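Local coordinates for putative capsular polysaccharide biosynthesis protein (Streptococcus pneumoniae serotype 4, PDB 6EWJ) that probably acts as a pyridoxal phosphate-dependent sugar aminotransferase in teichoic acid biosynthesis, at residues P86-T91 with Y351-L356; M106-A111 with Y370-A375; L320-V325 with Y374-N379. All coordinates share one frame; numbering follows the deposited sequence.

Interaction 1: residues P86-T91 with Y351-L356; sequences PAMTYT and YKPLPL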
ATOM      1  N   PRO A  86     -21.198 -11.039   3.916  1.00 20.52           N
ATOM      2  CA  PRO A  86     -22.296 -10.702   4.812  1.00 20.87           C
ATOM      3  C   PRO A  86     -22.706  -9.254   4.741  1.00 21.25           C
ATOM      4  O   PRO A  86     -21.872  -8.387   4.441  1.00 20.41           O
ATOM      5  CB  PRO A  86     -21.740 -11.035   6.196  1.00 20.75           C
ATOM      6  CG  PRO A  86     -20.508 -11.881   5.986  1.00 20.34           C
ATOM      7  CD  PRO A  86     -19.987 -11.438   4.645  1.00 20.13           C
ATOM      8  N   ALA A  87     -23.999  -9.007   5.004  1.00 21.44           N
ATOM      9  CA  ALA A  87     -24.536  -7.651   5.109  1.00 21.87           C
ATOM     10  C   ALA A  87     -24.003  -6.953   6.363  1.00 22.15           C
ATOM     11  O   ALA A  87     -23.875  -5.711   6.378  1.00 21.61           O
ATOM     12  CB  ALA A  87     -26.045  -7.683   5.081  1.00 22.93           C
ATOM     13  N   MET A  88     -23.575  -7.754   7.355  1.00 22.41           N
ATOM     14  CA  MET A  88     -23.036  -7.289   8.614  1.00 23.47           C
ATOM     15  C   MET A  88     -21.541  -7.549   8.606  1.00 23.06           C
ATOM     16  O   MET A  88     -21.056  -8.620   8.990  1.00 21.85           O
ATOM     17  CB  MET A  88     -23.722  -8.014   9.786  1.00 26.33           C
ATOM     18  CG  MET A  88     -23.047  -7.861  11.172  1.00 27.88           C
ATOM     19  SD  MET A  88     -22.860  -6.135  11.622  1.00 27.96           S
ATOM     20  CE  MET A  88     -24.571  -5.659  11.542  1.00 29.39           C
ATOM     21  N   THR A  89     -20.786  -6.556   8.123  1.00 22.11           N
ATOM     22  CA  THR A  89     -19.325  -6.595   8.194  1.00 22.58           C
ATOM     23  C   THR A  89     -18.747  -5.188   7.997  1.00 21.71           C
ATOM     24  O   THR A  89     -19.478  -4.230   7.778  1.00 20.90           O
ATOM     25  CB  THR A  89     -18.719  -7.548   7.159  1.00 23.06           C
ATOM     26  OG1 THR A  89     -17.305  -7.673   7.393  1.00 23.38           O
ATOM     27  CG2 THR A  89     -18.957  -7.081   5.750  1.00 23.49           C
ATOM     28  N   TYR A  90     -17.419  -5.089   8.139  1.00 21.62           N
ATOM     29  CA  TYR A  90     -16.716  -3.865   7.901  1.00 21.65           C
ATOM     30  C   TYR A  90     -16.633  -3.565   6.394  1.00 20.46           C
ATOM     31  O   TYR A  90     -16.544  -4.497   5.583  1.00 20.47           O
ATOM     32  CB  TYR A  90     -15.301  -3.973   8.482  1.00 22.60           C
ATOM     33  CG  TYR A  90     -14.506  -2.667   8.401  1.00 23.66           C
ATOM     34  CD1 TYR A  90     -14.980  -1.483   8.975  1.00 24.12           C
ATOM     35  CD2 TYR A  90     -13.230  -2.649   7.838  1.00 24.63           C
ATOM     36  CE1 TYR A  90     -14.239  -0.289   8.917  1.00 25.70           C
ATOM     37  CE2 TYR A  90     -12.495  -1.455   7.768  1.00 26.06           C
ATOM     38  CZ  TYR A  90     -13.003  -0.287   8.302  1.00 26.95           C
ATOM     39  OH  TYR A  90     -12.209   0.868   8.249  1.00 31.76           O
ATOM     40  N   THR A  91     -16.625  -2.282   6.013  1.00 19.28           N
ATOM     41  CA  THR A  91     -16.594  -1.941   4.597  1.00 18.60           C
ATOM     42  C   THR A  91     -15.466  -2.639   3.781  1.00 19.11           C
ATOM     43  O   THR A  91     -15.683  -2.996   2.619  1.00 19.54           O
ATOM     44  CB  THR A  91     -16.504  -0.415   4.344  1.00 18.42           C
ATOM     45  OG1 THR A  91     -16.538  -0.181   2.939  1.00 17.75           O
ATOM     46  CG2 THR A  91     -15.258   0.217   4.951  1.00 17.84           C
ATOM     47  N   TYR A 351     -21.447  -3.656  13.576  1.00 22.01           N
ATOM     48  CA  TYR A 351     -21.193  -2.520  12.666  1.00 21.86           C
ATOM     49  C   TYR A 351     -22.510  -2.065  12.107  1.00 22.50           C
ATOM     50  O   TYR A 351     -23.505  -2.754  12.199  1.00 22.34           O
ATOM     51  CB  TYR A 351     -20.415  -2.940  11.444  1.00 21.78           C
ATOM     52  CG  TYR A 351     -19.010  -3.442  11.630  1.00 21.41           C
ATOM     53  CD1 TYR A 351     -17.951  -2.563  11.670  1.00 21.16           C
ATOM     54  CD2 TYR A 351     -18.736  -4.824  11.738  1.00 21.46           C
ATOM     55  CE1 TYR A 351     -16.631  -3.023  11.812  1.00 21.20           C
ATOM     56  CE2 TYR A 351     -17.410  -5.276  11.876  1.00 21.50           C
ATOM     57  CZ  TYR A 351     -16.363  -4.350  11.905  1.00 20.95           C
ATOM     58  OH  TYR A 351     -15.003  -4.777  12.040  1.00 20.81           O
ATOM     59  N   LYS A 352     -22.512  -0.862  11.526  1.00 23.15           N
ATOM     60  CA  LYS A 352     -23.552  -0.477  10.616  1.00 23.38           C
ATOM     61  C   LYS A 352     -23.556  -1.503   9.514  1.00 22.14           C
ATOM     62  O   LYS A 352     -22.511  -1.802   8.991  1.00 23.08           O
ATOM     63  CB  LYS A 352     -23.223   0.864   9.963  1.00 24.15           C
ATOM     64  CG  LYS A 352     -23.407   2.030  10.859  1.00 25.25           C
ATOM     65  CD  LYS A 352     -23.429   3.315  10.019  1.00 25.74           C
ATOM     66  CE  LYS A 352     -23.822   4.472  10.870  1.00 27.07           C
ATOM     67  NZ  LYS A 352     -23.676   5.764  10.118  1.00 27.36           N
ATOM     68  N   PRO A 353     -24.732  -2.046   9.135  1.00 21.30           N
ATOM     69  CA  PRO A 353     -24.744  -2.971   8.030  1.00 20.23           C
ATOM     70  C   PRO A 353     -24.346  -2.176   6.776  1.00 19.74           C
ATOM     71  O   PRO A 353     -24.635  -0.978   6.690  1.00 19.77           O
ATOM     72  CB  PRO A 353     -26.215  -3.385   7.926  1.00 20.80           C
ATOM     73  CG  PRO A 353     -26.748  -3.164   9.287  1.00 21.41           C
ATOM     74  CD  PRO A 353     -26.042  -1.955   9.788  1.00 21.52           C
ATOM     75  N   LEU A 354     -23.708  -2.849   5.834  1.00 19.14           N
ATOM     76  CA  LEU A 354     -23.199  -2.190   4.621  1.00 18.76           C
ATOM     77  C   LEU A 354     -24.262  -1.342   3.899  1.00 19.43           C
ATOM     78  O   LEU A 354     -23.946  -0.250   3.520  1.00 18.86           O
ATOM     79  CB  LEU A 354     -22.588  -3.208   3.684  1.00 18.79           C
ATOM     80  CG  LEU A 354     -21.375  -3.944   4.309  1.00 18.23           C
ATOM     81  CD1 LEU A 354     -20.793  -4.848   3.243  1.00 18.36           C
ATOM     82  CD2 LEU A 354     -20.253  -3.044   4.823  1.00 17.80           C
ATOM     83  N   PRO A 355     -25.531  -1.836   3.804  1.00 19.76           N
ATOM     84  CA  PRO A 355     -26.577  -1.079   3.132  1.00 21.16           C
ATOM     85  C   PRO A 355     -26.925   0.235   3.781  1.00 21.52           C
ATOM     86  O   PRO A 355     -27.542   1.023   3.123  1.00 21.98           O
ATOM     87  CB  PRO A 355     -27.772  -2.027   3.156  1.00 21.28           C
ATOM     88  CG  PRO A 355     -27.164  -3.381   3.227  1.00 20.64           C
ATOM     89  CD  PRO A 355     -26.001  -3.203   4.120  1.00 19.99           C
ATOM     90  N   LEU A 356     -26.465   0.494   5.021  1.00 21.80           N
ATOM     91  CA  LEU A 356     -26.655   1.829   5.622  1.00 22.26           C
ATOM     92  C   LEU A 356     -25.686   2.871   5.085  1.00 21.95           C
ATOM     93  O   LEU A 356     -25.972   4.043   5.193  1.00 22.23           O
ATOM     94  CB  LEU A 356     -26.558   1.813   7.148  1.00 22.64           C
ATOM     95  CG  LEU A 356     -27.727   1.223   7.985  1.00 23.40           C
ATOM     96  CD1 LEU A 356     -27.515   1.508   9.471  1.00 23.60           C
ATOM     97  CD2 LEU A 356     -29.054   1.778   7.555  1.00 23.99           C
TER
HETATM   98  O   HOH W   1     -19.876  -1.660   7.991  1.00 20.61           O
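Residues 86-91 leave strand 82-86 of the mixed sheet in this fold type I aminotransferase, lead toward helix 92-99 and pack against the loop 351-356. That loop carries Tyr351, a pyridoxal phosphate-binding residue, although no cofactor is bound here. Ala87 makes the one direct hydrogen bond between the segments: its O receives the N-H of Leu354 at 2.9 Å, nearly along the C=O axis, where the 3-10 turn 354-356 begins. Met88 starts with CG anti to the backbone N (chi1 167°) and bends twice, so that SD comes to the edge of the Tyr351 ring, while CE lies 3.2 Å from Tyr351 O and reaches CG of Pro353. OG1 of Thr89 is hydrogen-bonded to OG of Ser93, and CG2 of Thr89 meets CD1 of Leu354 at 3.8 Å. Two acceptors, Thr89 O and Lys352 O, lie 4.1 Å apart and are bridged by a water that donates to both. Tyr90 sets its backbone N, buried without a partner, 3.7 Å above one face of the Tyr351 ring. The tyrosine rings cross obliquely, planes at 35°, with CB of Tyr90 3.6 Å from CZ of Tyr351. CA of Thr91 lies 3.8 Å from CD2 of Leu354.

Interaction 2: residues M106-A111 with Y370-A375; sequences MVDIQA and YPKAYA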
ATOM      1  N   MET A 106     -24.694  -9.412  -1.159  1.00 24.09           N
ATOM      2  CA  MET A 106     -24.784  -9.412   0.292  1.00 22.92           C
ATOM      3  C   MET A 106     -25.815 -10.431   0.733  1.00 23.14           C
ATOM      4  O   MET A 106     -26.818 -10.650   0.022  1.00 23.71           O
ATOM      5  CB  MET A 106     -25.163  -8.011   0.795  1.00 23.04           C
ATOM      6  CG  MET A 106     -24.127  -6.953   0.454  1.00 23.14           C
ATOM      7  SD  MET A 106     -24.499  -5.379   1.259  1.00 23.17           S
ATOM      8  CE  MET A 106     -23.380  -4.373   0.289  1.00 23.22           C
ATOM      9  N   VAL A 107     -25.550 -11.040   1.883  1.00 22.06           N
ATOM     10  CA  VAL A 107     -26.447 -12.051   2.458  1.00 22.81           C
ATOM     11  C   VAL A 107     -26.755 -11.655   3.898  1.00 21.96           C
ATOM     12  O   VAL A 107     -25.857 -11.265   4.633  1.00 20.43           O
ATOM     13  CB  VAL A 107     -25.824 -13.450   2.407  1.00 23.18           C
ATOM     14  CG1 VAL A 107     -26.742 -14.476   3.043  1.00 24.05           C
ATOM     15  CG2 VAL A 107     -25.545 -13.852   0.968  1.00 23.66           C
ATOM     16  N   ASP A 108     -28.033 -11.781   4.284  1.00 21.96           N
ATOM     17  CA  ASP A 108     -28.462 -11.415   5.619  1.00 21.81           C
ATOM     18  C   ASP A 108     -27.919 -12.404   6.634  1.00 22.47           C
ATOM     19  O   ASP A 108     -27.497 -13.523   6.271  1.00 23.50           O
ATOM     20  CB  ASP A 108     -30.008 -11.332   5.740  1.00 22.12           C
ATOM     21  CG  ASP A 108     -30.460 -10.419   6.860  1.00 21.56           C
ATOM     22  OD1 ASP A 108     -29.607  -9.731   7.490  1.00 20.61           O
ATOM     23  OD2 ASP A 108     -31.678 -10.338   7.098  1.00 21.95           O
ATOM     24  N   ILE A 109     -27.937 -12.007   7.891  1.00 22.19           N
ATOM     25  CA  ILE A 109     -27.346 -12.782   8.930  1.00 22.68           C
ATOM     26  C   ILE A 109     -28.441 -13.501   9.715  1.00 23.95           C
ATOM     27  O   ILE A 109     -29.620 -13.412   9.370  1.00 25.30           O
ATOM     28  CB  ILE A 109     -26.426 -11.911   9.815  1.00 21.92           C
ATOM     29  CG1 ILE A 109     -27.211 -10.839  10.572  1.00 22.11           C
ATOM     30  CG2 ILE A 109     -25.331 -11.284   8.945  1.00 20.96           C
ATOM     31  CD1 ILE A 109     -26.481 -10.271  11.767  1.00 21.80           C
ATOM     32  N   GLN A 110     -28.039 -14.271  10.719  1.00 24.51           N
ATOM     33  CA  GLN A 110     -28.966 -15.058  11.519  1.00 25.88           C
ATOM     34  C   GLN A 110     -29.549 -14.199  12.651  1.00 26.92           C
ATOM     35  O   GLN A 110     -29.119 -13.069  12.870  1.00 25.30           O
ATOM     36  CB  GLN A 110     -28.265 -16.307  12.073  1.00 26.10           C
ATOM     37  CG  GLN A 110     -27.643 -17.202  10.994  1.00 26.03           C
ATOM     38  CD  GLN A 110     -26.862 -18.391  11.565  1.00 26.36           C
ATOM     39  OE1 GLN A 110     -27.184 -18.903  12.640  1.00 26.23           O
ATOM     40  NE2 GLN A 110     -25.871 -18.882  10.811  1.00 25.95           N
ATOM     41  N   ALA A 111     -30.518 -14.758  13.397  1.00 28.35           N
ATOM     42  CA  ALA A 111     -31.170 -13.985  14.468  1.00 29.80           C
ATOM     43  C   ALA A 111     -30.278 -13.822  15.719  1.00 30.77           C
ATOM     44  O   ALA A 111     -30.428 -12.851  16.469  1.00 31.57           O
ATOM     45  CB  ALA A 111     -32.499 -14.623  14.831  1.00 31.23           C
ATOM     46  N   TYR A 370     -32.259  -6.795   4.484  1.00 24.53           N
ATOM     47  CA  TYR A 370     -31.387  -7.461   5.446  1.00 23.95           C
ATOM     48  C   TYR A 370     -31.781  -7.100   6.858  1.00 23.36           C
ATOM     49  O   TYR A 370     -30.981  -6.542   7.605  1.00 22.03           O
ATOM     50  CB  TYR A 370     -29.886  -7.115   5.152  1.00 23.53           C
ATOM     51  CG  TYR A 370     -29.549  -7.115   3.699  1.00 24.27           C
ATOM     52  CD1 TYR A 370     -29.186  -8.286   3.035  1.00 24.75           C
ATOM     53  CD2 TYR A 370     -29.560  -5.932   2.965  1.00 25.21           C
ATOM     54  CE1 TYR A 370     -28.925  -8.300   1.674  1.00 25.65           C
ATOM     55  CE2 TYR A 370     -29.234  -5.928   1.607  1.00 25.68           C
ATOM     56  CZ  TYR A 370     -28.936  -7.116   0.968  1.00 26.05           C
ATOM     57  OH  TYR A 370     -28.683  -7.121  -0.403  1.00 28.00           O
ATOM     58  N   PRO A 371     -33.042  -7.434   7.252  1.00 24.32           N
ATOM     59  CA  PRO A 371     -33.543  -7.051   8.566  1.00 24.62           C
ATOM     60  C   PRO A 371     -32.780  -7.624   9.758  1.00 24.24           C
ATOM     61  O   PRO A 371     -32.775  -7.015  10.818  1.00 24.01           O
ATOM     62  CB  PRO A 371     -34.982  -7.582   8.559  1.00 25.67           C
ATOM     63  CG  PRO A 371     -35.019  -8.631   7.488  1.00 26.01           C
ATOM     64  CD  PRO A 371     -34.064  -8.155   6.465  1.00 25.20           C
ATOM     65  N   LYS A 372     -32.191  -8.807   9.607  1.00 25.15           N
ATOM     66  CA  LYS A 372     -31.456  -9.443  10.714  1.00 25.41           C
ATOM     67  C   LYS A 372     -30.182  -8.660  10.974  1.00 23.98           C
ATOM     68  O   LYS A 372     -29.782  -8.417  12.139  1.00 24.21           O
ATOM     69  CB  LYS A 372     -31.167 -10.908  10.408  1.00 26.81           C
ATOM     70  CG  LYS A 372     -32.442 -11.719  10.141  1.00 29.47           C
ATOM     71  CD  LYS A 372     -33.073 -12.281  11.388  1.00 31.47           C
ATOM     72  CE  LYS A 372     -34.293 -13.169  11.047  1.00 34.05           C
ATOM     73  NZ  LYS A 372     -35.189 -12.784   9.878  1.00 35.44           N
ATOM     74  N   ALA A 373     -29.534  -8.250   9.882  1.00 22.89           N
ATOM     75  CA  ALA A 373     -28.353  -7.397   9.974  1.00 22.02           C
ATOM     76  C   ALA A 373     -28.672  -6.132  10.712  1.00 21.49           C
ATOM     77  O   ALA A 373     -27.928  -5.720  11.615  1.00 21.23           O
ATOM     78  CB  ALA A 373     -27.780  -7.080   8.574  1.00 21.68           C
ATOM     79  N   TYR A 374     -29.783  -5.499  10.333  1.00 22.04           N
ATOM     80  CA  TYR A 374     -30.228  -4.296  11.033  1.00 22.05           C
ATOM     81  C   TYR A 374     -30.451  -4.546  12.536  1.00 21.94           C
ATOM     82  O   TYR A 374     -30.095  -3.729  13.361  1.00 21.31           O
ATOM     83  CB  TYR A 374     -31.512  -3.721  10.408  1.00 23.09           C
ATOM     84  CG  TYR A 374     -31.838  -2.400  11.023  1.00 23.92           C
ATOM     85  CD1 TYR A 374     -31.168  -1.242  10.583  1.00 23.93           C
ATOM     86  CD2 TYR A 374     -32.774  -2.278  12.065  1.00 25.04           C
ATOM     87  CE1 TYR A 374     -31.408  -0.028  11.167  1.00 25.05           C
ATOM     88  CE2 TYR A 374     -33.021  -1.047  12.652  1.00 25.75           C
ATOM     89  CZ  TYR A 374     -32.336   0.063  12.186  1.00 25.84           C
ATOM     90  OH  TYR A 374     -32.558   1.302  12.718  1.00 28.18           O
ATOM     91  N   ALA A 375     -31.141  -5.630  12.849  1.00 22.11           N
ATOM     92  CA  ALA A 375     -31.570  -5.872  14.223  1.00 22.77           C
ATOM     93  C   ALA A 375     -30.342  -6.145  15.102  1.00 22.38           C
ATOM     94  O   ALA A 375     -30.298  -5.707  16.244  1.00 22.81           O
ATOM     95  CB  ALA A 375     -32.611  -7.006  14.303  1.00 23.35           C
TER
HETATM   96  O   HOH W   2     -27.360  -8.575  -2.152  1.00 33.13           O
HETATM   97  O   HOH W   3     -29.855 -10.617  14.087  1.00 18.48           O
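A carboxylate from a distant part of the chain grips the first turn of helix 371-378 with both its oxygens. Asp108, just after strand 103-107, holds CG anti to its backbone N (chi1 -155°) and so presents the group end-on to the turn. Asp108 OD2 accepts the N-H of Lys372 N at 3.0 Å through its syn lone pair. Asp108 OD1 uses its own syn lone pair for Ala373 N at 2.8 Å. OD1 also takes a weak bond from the N of Ile109, which steadies the carboxylate from its own side. The N-cap position itself belongs to Tyr370, whose ring runs back along the strand with its edge toward Met106 O and Asp108 N. SD of Met106 lies 5.2 Å from the ring centroid, 27° off the normal, in a Met-aromatic contact, and a water joins Tyr370 OH to Met106 N. Beyond the carboxylate, CG1 of Ile109 makes an apolar contact with CB of Ala373 at 4.3 Å, and CB of Lys372 touches Ile109 O at 3.1 Å. Lys372 NZ stays 5.1 Å from Asp108 OD2, too far for a salt bridge. With two helix N-H groups, the positive end of the helix dipole and a lysine nearby, Asp108 is probably kept ionised.

Interaction 3: residues L320-V325 with Y374-N379; sequences LYITRV and YAFFEN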
ATOM      1  N   LEU A 320     -12.860  -8.342  19.926  1.00 19.04           N
ATOM      2  CA  LEU A 320     -13.902  -7.379  20.358  1.00 18.84           C
ATOM      3  C   LEU A 320     -14.882  -7.979  21.351  1.00 19.66           C
ATOM      4  O   LEU A 320     -15.326  -9.146  21.185  1.00 19.44           O
ATOM      5  CB  LEU A 320     -14.704  -6.924  19.163  1.00 18.29           C
ATOM      6  CG  LEU A 320     -13.901  -6.165  18.070  1.00 17.49           C
ATOM      7  CD1 LEU A 320     -14.814  -5.985  16.878  1.00 17.21           C
ATOM      8  CD2 LEU A 320     -13.352  -4.841  18.563  1.00 17.66           C
ATOM      9  N   TYR A 321     -15.254  -7.182  22.352  1.00 19.93           N
ATOM     10  CA  TYR A 321     -16.322  -7.554  23.225  1.00 20.46           C
ATOM     11  C   TYR A 321     -17.641  -6.940  22.746  1.00 20.22           C
ATOM     12  O   TYR A 321     -18.122  -5.910  23.243  1.00 20.16           O
ATOM     13  CB  TYR A 321     -16.028  -7.199  24.678  1.00 21.37           C
ATOM     14  CG  TYR A 321     -16.859  -8.008  25.634  1.00 22.10           C
ATOM     15  CD1 TYR A 321     -16.558  -9.345  25.863  1.00 22.42           C
ATOM     16  CD2 TYR A 321     -17.963  -7.459  26.276  1.00 22.86           C
ATOM     17  CE1 TYR A 321     -17.333 -10.102  26.729  1.00 23.04           C
ATOM     18  CE2 TYR A 321     -18.742  -8.199  27.186  1.00 23.34           C
ATOM     19  CZ  TYR A 321     -18.430  -9.518  27.378  1.00 23.62           C
ATOM     20  OH  TYR A 321     -19.173 -10.232  28.243  1.00 24.27           O
ATOM     21  N   ILE A 322     -18.213  -7.637  21.787  1.00 20.00           N
ATOM     22  CA  ILE A 322     -19.498  -7.292  21.204  1.00 20.28           C
ATOM     23  C   ILE A 322     -20.641  -7.696  22.144  1.00 21.08           C
ATOM     24  O   ILE A 322     -20.687  -8.858  22.628  1.00 21.17           O
ATOM     25  CB  ILE A 322     -19.628  -7.929  19.796  1.00 20.01           C
ATOM     26  CG1 ILE A 322     -18.542  -7.271  18.889  1.00 19.93           C
ATOM     27  CG2 ILE A 322     -21.077  -7.798  19.293  1.00 20.12           C
ATOM     28  CD1 ILE A 322     -18.615  -7.490  17.394  1.00 19.79           C
ATOM     29  N   THR A 323     -21.540  -6.739  22.410  1.00 21.21           N
ATOM     30  CA  THR A 323     -22.715  -6.979  23.235  1.00 22.01           C
ATOM     31  C   THR A 323     -23.916  -6.477  22.520  1.00 22.19           C
ATOM     32  O   THR A 323     -23.821  -5.577  21.667  1.00 21.76           O
ATOM     33  CB  THR A 323     -22.678  -6.358  24.657  1.00 22.84           C
ATOM     34  OG1 THR A 323     -23.031  -4.953  24.628  1.00 22.87           O
ATOM     35  CG2 THR A 323     -21.299  -6.559  25.354  1.00 22.91           C
ATOM     36  N   ARG A 324     -25.050  -7.086  22.831  1.00 22.72           N
ATOM     37  CA  ARG A 324     -26.338  -6.555  22.473  1.00 23.69           C
ATOM     38  C   ARG A 324     -27.205  -6.374  23.735  1.00 24.93           C
ATOM     39  O   ARG A 324     -27.198  -7.242  24.605  1.00 26.17           O
ATOM     40  CB  ARG A 324     -27.020  -7.455  21.445  1.00 23.64           C
ATOM     41  CG  ARG A 324     -26.265  -7.574  20.135  1.00 22.75           C
ATOM     42  CD  ARG A 324     -26.903  -8.566  19.202  1.00 22.44           C
ATOM     43  NE  ARG A 324     -28.235  -8.136  18.816  1.00 22.99           N
ATOM     44  CZ  ARG A 324     -29.122  -8.884  18.162  1.00 23.53           C
ATOM     45  NH1 ARG A 324     -28.830 -10.153  17.852  1.00 23.76           N
ATOM     46  NH2 ARG A 324     -30.314  -8.390  17.848  1.00 23.75           N
ATOM     47  N   VAL A 325     -27.884  -5.228  23.854  1.00 25.29           N
ATOM     48  CA  VAL A 325     -28.675  -4.881  25.034  1.00 26.94           C
ATOM     49  C   VAL A 325     -30.145  -5.216  24.736  1.00 27.78           C
ATOM     50  O   VAL A 325     -30.772  -4.608  23.855  1.00 26.43           O
ATOM     51  CB  VAL A 325     -28.532  -3.401  25.459  1.00 27.37           C
ATOM     52  CG1 VAL A 325     -29.131  -3.182  26.843  1.00 28.36           C
ATOM     53  CG2 VAL A 325     -27.059  -2.994  25.482  1.00 27.01           C
ATOM     54  N   TYR A 374     -29.783  -5.499  10.333  1.00 22.04           N
ATOM     55  CA  TYR A 374     -30.228  -4.296  11.033  1.00 22.05           C
ATOM     56  C   TYR A 374     -30.451  -4.546  12.536  1.00 21.94           C
ATOM     57  O   TYR A 374     -30.095  -3.729  13.361  1.00 21.31           O
ATOM     58  CB  TYR A 374     -31.512  -3.721  10.408  1.00 23.09           C
ATOM     59  CG  TYR A 374     -31.838  -2.400  11.023  1.00 23.92           C
ATOM     60  CD1 TYR A 374     -31.168  -1.242  10.583  1.00 23.93           C
ATOM     61  CD2 TYR A 374     -32.774  -2.278  12.065  1.00 25.04           C
ATOM     62  CE1 TYR A 374     -31.408  -0.028  11.167  1.00 25.05           C
ATOM     63  CE2 TYR A 374     -33.021  -1.047  12.652  1.00 25.75           C
ATOM     64  CZ  TYR A 374     -32.336   0.063  12.186  1.00 25.84           C
ATOM     65  OH  TYR A 374     -32.558   1.302  12.718  1.00 28.18           O
ATOM     66  N   ALA A 375     -31.141  -5.630  12.849  1.00 22.11           N
ATOM     67  CA  ALA A 375     -31.570  -5.872  14.223  1.00 22.77           C
ATOM     68  C   ALA A 375     -30.342  -6.145  15.102  1.00 22.38           C
ATOM     69  O   ALA A 375     -30.298  -5.707  16.244  1.00 22.81           O
ATOM     70  CB  ALA A 375     -32.611  -7.006  14.303  1.00 23.35           C
ATOM     71  N   PHE A 376     -29.328  -6.795  14.540  1.00 21.90           N
ATOM     72  CA  PHE A 376     -28.053  -7.006  15.262  1.00 21.88           C
ATOM     73  C   PHE A 376     -27.369  -5.705  15.605  1.00 21.35           C
ATOM     74  O   PHE A 376     -26.948  -5.505  16.732  1.00 21.99           O
ATOM     75  CB  PHE A 376     -27.120  -7.853  14.405  1.00 22.07           C
ATOM     76  CG  PHE A 376     -25.807  -8.169  15.049  1.00 22.66           C
ATOM     77  CD1 PHE A 376     -24.723  -7.302  14.903  1.00 22.86           C
ATOM     78  CD2 PHE A 376     -25.643  -9.339  15.780  1.00 23.89           C
ATOM     79  CE1 PHE A 376     -23.482  -7.600  15.466  1.00 23.53           C
ATOM     80  CE2 PHE A 376     -24.404  -9.645  16.359  1.00 24.29           C
ATOM     81  CZ  PHE A 376     -23.324  -8.778  16.199  1.00 23.71           C
ATOM     82  N   PHE A 377     -27.280  -4.838  14.602  1.00 20.89           N
ATOM     83  CA  PHE A 377     -26.714  -3.483  14.714  1.00 20.60           C
ATOM     84  C   PHE A 377     -27.446  -2.590  15.678  1.00 21.10           C
ATOM     85  O   PHE A 377     -26.839  -1.905  16.501  1.00 21.48           O
ATOM     86  CB  PHE A 377     -26.696  -2.818  13.341  1.00 20.67           C
ATOM     87  CG  PHE A 377     -26.695  -1.310  13.382  1.00 20.76           C
ATOM     88  CD1 PHE A 377     -25.547  -0.598  13.791  1.00 20.45           C
ATOM     89  CD2 PHE A 377     -27.826  -0.581  12.985  1.00 21.06           C
ATOM     90  CE1 PHE A 377     -25.556   0.791  13.872  1.00 20.63           C
ATOM     91  CE2 PHE A 377     -27.819   0.796  13.066  1.00 21.36           C
ATOM     92  CZ  PHE A 377     -26.671   1.484  13.487  1.00 21.12           C
ATOM     93  N   GLU A 378     -28.758  -2.591  15.578  1.00 21.67           N
ATOM     94  CA  GLU A 378     -29.595  -1.707  16.359  1.00 22.70           C
ATOM     95  C   GLU A 378     -29.310  -1.600  17.882  1.00 22.52           C
ATOM     96  O   GLU A 378     -29.372  -0.497  18.446  1.00 23.19           O
ATOM     97  CB  GLU A 378     -31.076  -2.104  16.158  1.00 24.12           C
ATOM     98  CG  GLU A 378     -32.054  -1.021  16.556  1.00 25.72           C
ATOM     99  CD  GLU A 378     -33.513  -1.461  16.531  1.00 26.89           C
ATOM    100  OE1 GLU A 378     -33.835  -2.595  16.124  1.00 27.91           O
ATOM    101  OE2 GLU A 378     -34.347  -0.625  16.892  1.00 28.75           O
ATOM    102  N   ASN A 379     -29.052  -2.731  18.537  1.00 22.04           N
ATOM    103  CA  ASN A 379     -28.849  -2.767  19.994  1.00 21.95           C
ATOM    104  C   ASN A 379     -27.413  -3.188  20.389  1.00 21.31           C
ATOM    105  O   ASN A 379     -27.167  -3.554  21.525  1.00 21.25           O
ATOM    106  CB  ASN A 379     -29.888  -3.658  20.665  1.00 22.52           C
ATOM    107  CG  ASN A 379     -29.826  -5.104  20.219  1.00 22.16           C
ATOM    108  OD1 ASN A 379     -29.367  -5.420  19.111  1.00 21.45           O
ATOM    109  ND2 ASN A 379     -30.323  -5.985  21.048  1.00 22.56           N
TER
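Asn379 carries this contact with its main-chain O and with both polar atoms of its side-chain amide. Its CG sits in the crowded position between the backbone N and the carbonyl carbon (chi1 62°), which swings the amide back toward strand 321-325. There Asn379 ND2 donates to Val325 O at 3.2 Å, approaching from above that carbonyl's plane, while the main-chain O of Asn379 accepts the N-H of Val325 at 3.0 Å. The other side of the amide faces Arg324. OD1 of Asn379 receives NE of Arg324 at 3.0 Å on a lone pair, and takes a weaker, more bent bond from NH2. It meets the guanidinium at its edge, in plane, although the amide is turned almost perpendicular (86°) to it. Arg324 keeps CG anti to the carbonyl carbon and bends at chi3, which lays one guanidinium face over CA of Phe376. Phe376, with CG anti to its backbone N, sends out its ring so that CD2 meets CD of Arg324 at 3.7 Å and CZ meets CG2 of Ile322. Strand 321-325 and the 374-378 part of helix 371-378 run at 93° to each other. Asn379 thus ties helix to sheet just where the helix gives way to strand 380-383, which pairs with 321-325, the middle strand of a three-stranded antiparallel sheet; Thr323 and Val325 pack against Phe401 of helix 391-409.

In the fold
Helix 371-378 is shared by interactions 2 and 3 and touches interaction 1. Its first turn serves interaction 2; its later residues, with Asn379 just beyond its end, serve interaction 3, the two centres about 12 Å apart. Interaction 1 lies about 9 Å from interaction 2, centre to centre, and Met88 joins all three: its CE lies 3.4 Å from Ala373 O and 3.7 Å from Phe376 CD1. Ile109 packs beside it, CD1 3.6 Å from Phe376 CB. Only interaction 1 holds a cofactor-binding residue: the side chain of Tyr351 lies about 3 Å from that of His179 and about 5 Å from that of Lys205, the predicted attachment lysine. Interaction 3 approaches the site through Ile322, about 6 Å from Tyr351 between side chains.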